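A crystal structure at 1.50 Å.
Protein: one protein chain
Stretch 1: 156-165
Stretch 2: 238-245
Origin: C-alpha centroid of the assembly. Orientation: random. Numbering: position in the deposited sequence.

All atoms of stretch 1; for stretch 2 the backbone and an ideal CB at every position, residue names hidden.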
# COMPACT_ATOMS: atom_id res chain seq x y z
N PHE A 156 -17.45 -9.45 6.64
CA PHE A 156 -17.74 -10.67 7.38
C PHE A 156 -19.09 -10.63 8.09
O PHE A 156 -19.78 -11.65 8.16
CB PHE A 156 -16.64 -11.01 8.37
CG PHE A 156 -16.87 -12.31 9.08
CD1 PHE A 156 -16.60 -13.50 8.43
CD2 PHE A 156 -17.39 -12.35 10.36
CE1 PHE A 156 -16.83 -14.72 9.05
CE2 PHE A 156 -17.62 -13.57 11.01
CZ PHE A 156 -17.34 -14.75 10.35
N PHE A 157 -19.48 -9.46 8.61
CA PHE A 157 -20.70 -9.38 9.41
C PHE A 157 -21.90 -8.85 8.62
O PHE A 157 -22.95 -8.57 9.20
CB PHE A 157 -20.46 -8.54 10.69
CG PHE A 157 -19.50 -9.18 11.66
CD1 PHE A 157 -19.96 -10.12 12.57
CD2 PHE A 157 -18.15 -8.85 11.66
CE1 PHE A 157 -19.10 -10.73 13.48
CE2 PHE A 157 -17.28 -9.44 12.57
CZ PHE A 157 -17.75 -10.39 13.48
N GLU A 158 -21.77 -8.76 7.30
CA GLU A 158 -22.86 -8.29 6.46
C GLU A 158 -24.15 -9.08 6.72
O GLU A 158 -25.24 -8.51 6.70
CB GLU A 158 -22.47 -8.39 4.97
CG GLU A 158 -22.07 -9.82 4.58
CD GLU A 158 -21.74 -10.03 3.11
OE1 GLU A 158 -21.18 -9.11 2.47
OE2 GLU A 158 -22.03 -11.13 2.59
N ASP A 159 -24.00 -10.37 6.98
CA ASP A 159 -25.13 -11.26 7.16
C ASP A 159 -25.26 -11.75 8.60
O ASP A 159 -25.85 -12.81 8.85
CB ASP A 159 -25.03 -12.46 6.20
CG ASP A 159 -23.83 -13.36 6.48
OD1 ASP A 159 -22.91 -12.97 7.24
OD2 ASP A 159 -23.81 -14.49 5.92
N LYS A 160 -24.74 -10.98 9.55
CA LYS A 160 -24.75 -11.35 10.96
C LYS A 160 -25.20 -10.17 11.82
O LYS A 160 -25.07 -9.01 11.41
CB LYS A 160 -23.36 -11.84 11.38
CG LYS A 160 -22.87 -13.04 10.57
CD LYS A 160 -21.44 -13.42 10.94
CE LYS A 160 -20.93 -14.58 10.10
NZ LYS A 160 -20.75 -14.19 8.68
N ARG A 161 -25.71 -10.47 13.00
CA ARG A 161 -26.22 -9.41 13.87
C ARG A 161 -25.09 -8.73 14.65
O ARG A 161 -24.30 -9.40 15.34
CB ARG A 161 -27.24 -9.98 14.86
CG ARG A 161 -27.81 -8.92 15.80
CD ARG A 161 -28.75 -9.53 16.84
NE ARG A 161 -28.06 -10.49 17.70
CZ ARG A 161 -27.27 -10.14 18.71
NH1 ARG A 161 -27.07 -8.86 18.98
NH2 ARG A 161 -26.68 -11.07 19.45
N LEU A 162 -25.04 -7.41 14.55
CA LEU A 162 -24.09 -6.59 15.29
C LEU A 162 -24.80 -5.81 16.38
O LEU A 162 -25.96 -5.42 16.22
CB LEU A 162 -23.41 -5.58 14.36
CG LEU A 162 -22.48 -6.17 13.31
CD1 LEU A 162 -21.82 -5.09 12.48
CD2 LEU A 162 -21.44 -7.09 13.97
N SER A 163 -24.09 -5.57 17.47
CA SER A 163 -24.55 -4.67 18.51
C SER A 163 -24.28 -3.24 18.06
O SER A 163 -23.55 -3.01 17.09
CB SER A 163 -23.78 -4.93 19.80
OG SER A 163 -22.44 -4.49 19.64
N LEU A 164 -24.84 -2.28 18.78
CA LEU A 164 -24.60 -0.87 18.50
C LEU A 164 -23.11 -0.55 18.59
O LEU A 164 -22.55 0.10 17.71
CB LEU A 164 -25.37 -0.01 19.50
CG LEU A 164 -25.92 1.36 19.08
CD1 LEU A 164 -25.96 2.35 20.26
CD2 LEU A 164 -25.25 1.95 17.89
N ASN A 165 -22.47 -0.99 19.67
CA ASN A 165 -21.03 -0.72 19.82
C ASN A 165 -20.20 -1.32 18.68
O ASN A 165 -19.24 -0.71 18.19
CB ASN A 165 -20.52 -1.19 21.18
CG ASN A 165 -20.96 -0.28 22.31
OD1 ASN A 165 -21.46 0.83 22.08
ND2 ASN A 165 -20.77 -0.74 23.54
N UNK A 238 -27.59 -4.70 9.16
CA UNK A 238 -27.24 -3.90 10.33
C UNK A 238 -27.32 -2.41 10.05
O UNK A 238 -26.60 -1.90 9.20
CB UNK A 238 -25.83 -4.26 10.81
N UNK A 239 -28.18 -1.70 10.76
CA UNK A 239 -28.24 -0.26 10.57
C UNK A 239 -28.54 0.46 11.88
O UNK A 239 -29.10 -0.13 12.81
CB UNK A 239 -29.30 0.09 9.52
N UNK A 240 -28.16 1.73 11.94
CA UNK A 240 -28.39 2.52 13.14
C UNK A 240 -29.88 2.70 13.39
O UNK A 240 -30.33 2.84 14.53
CB UNK A 240 -27.70 3.88 13.02
N UNK A 241 -30.66 2.72 12.30
CA UNK A 241 -32.10 2.87 12.41
C UNK A 241 -32.75 1.61 12.99
O UNK A 241 -33.64 1.69 13.83
CB UNK A 241 -32.70 3.19 11.04
N UNK A 242 -32.29 0.45 12.54
CA UNK A 242 -32.80 -0.81 13.07
C UNK A 242 -32.52 -0.98 14.55
O UNK A 242 -33.38 -1.45 15.31
CB UNK A 242 -32.19 -1.98 12.30
N UNK A 243 -31.33 -0.58 14.98
CA UNK A 243 -30.92 -0.73 16.36
C UNK A 243 -31.55 0.31 17.27
O UNK A 243 -31.99 -0.01 18.38
CB UNK A 243 -29.40 -0.65 16.46
N UNK A 244 -31.59 1.55 16.80
CA UNK A 244 -32.02 2.66 17.64
C UNK A 244 -33.48 3.05 17.42
O UNK A 244 -34.11 3.64 18.30
CB UNK A 244 -31.12 3.87 17.38
N UNK A 245 -34.01 2.72 16.25
CA UNK A 245 -35.30 3.23 15.84
C UNK A 245 -35.07 4.55 15.14
O UNK A 245 -34.14 5.29 15.49
CB UNK A 245 -36.25 3.38 17.03

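Position 238 points its CA-to-CB bond toward stretch 1. The ideal CB lies 4.4 Å from Leu162 CD1, 4.8 Å from Lys160 O and 5.4 Å from Phe157 O. Stretch 1 therefore offers carbonyl oxygens here, and the backbone N of Leu162 is a donor close by. A short side chain carrying both a donor and an acceptor would suit best; a lone donor or a lone acceptor would use part of the site. The deposited residue is Asn238. Its ND2 donates to Lys160 O at 2.7 Å, and Leu162 N donates to its OD1 at 2.9 Å. The amide thus pairs with the carbonyl before Arg161 and the NH after it, both turned to the same side, and the two bonds fix its orientation. Phe157 O, which closes the type I turn by accepting from Lys160 N, is 3.1 Å from Asn238 ND2. Two waters extend the contact. One receives from Asn238 N and donates to Glu158 O; the other donates to both Asn238 OD1 and Leu162 O.

Position 239 is out of reach of stretch 1. Its backbone is extended, with phi/psi of -145/157, and the helix follows at once. This is an N-cap site, suited to Ser, Thr, Asp or Asn. It is Ser239. Its OG accepts from the N of 242 at 3.1 Å. A weak bond also runs from the N of 241 to Ser239 OG, at 3.2 Å.

Position 240 is helical and points sideways. Nothing of stretch 1 lies within 5.5 Å of its ideal CB, so only a long side chain could make contact. Leu164 offers an apolar end, which favours a large apolar residue such as Phe, Leu or Met. Phe240 is found; its CE1 lies 3.9 Å from Leu164 CD2.

Positions 241 and 242 are helical and out of reach. Stretch 1 sets no preference at either. They are Val241 and Asn242.

Position 243 points toward stretch 1, its ideal CB 4.8 Å from Leu164 CG. A medium-sized apolar side chain, Leu, Ile or Met, would suit. Leu243 is deposited. Its CD1 packs 3.6 Å from Leu164 CA, and its CD2 lies 3.8 Å from Leu162 O.

Position 244 points sideways, and its ideal CB has no neighbour from stretch 1 within 5.5 Å. A longer apolar side chain could still reach Leu164. Leu244 does so, with CD2 3.9 Å from Leu164 CD1.

Position 245 leaves the helix with positive phi, 88°. A CB here would jam against the preceding carbonyl O, which calls for glycine. Gly245 is the residue, and its N donates to Val241 O at 2.7 Å.

Stretch 2 (238-245) NSFVNLLG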
# COMPACT_ATOMS: atom_id res chain seq x y z
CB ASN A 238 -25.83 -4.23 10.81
CG ASN A 238 -25.67 -5.68 11.23
OD1 ASN A 238 -26.27 -6.12 12.22
ND2 ASN A 238 -24.87 -6.43 10.48
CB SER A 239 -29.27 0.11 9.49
OG SER A 239 -30.50 0.53 10.04
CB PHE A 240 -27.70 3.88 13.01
CG PHE A 240 -26.20 3.84 13.17
CD1 PHE A 240 -25.62 3.74 14.43
CD2 PHE A 240 -25.36 3.89 12.06
CE1 PHE A 240 -24.24 3.71 14.58
CE2 PHE A 240 -23.99 3.87 12.20
CZ PHE A 240 -23.42 3.78 13.46
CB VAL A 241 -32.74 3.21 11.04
CG1 VAL A 241 -34.26 3.27 11.16
CG2 VAL A 241 -32.19 4.54 10.52
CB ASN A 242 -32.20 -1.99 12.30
CG ASN A 242 -32.76 -2.12 10.90
OD1 ASN A 242 -33.93 -1.80 10.66
ND2 ASN A 242 -31.94 -2.59 9.97
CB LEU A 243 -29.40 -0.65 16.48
CG LEU A 243 -28.61 -1.81 15.89
CD1 LEU A 243 -27.12 -1.56 16.03
CD2 LEU A 243 -28.99 -3.10 16.59
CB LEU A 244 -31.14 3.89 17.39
CG LEU A 244 -29.65 3.75 17.71
CD1 LEU A 244 -28.87 4.95 17.16
CD2 LEU A 244 -29.44 3.62 19.21
O HOH W 1 -25.32 -5.37 7.35
O HOH W 2 -27.66 -5.05 14.11
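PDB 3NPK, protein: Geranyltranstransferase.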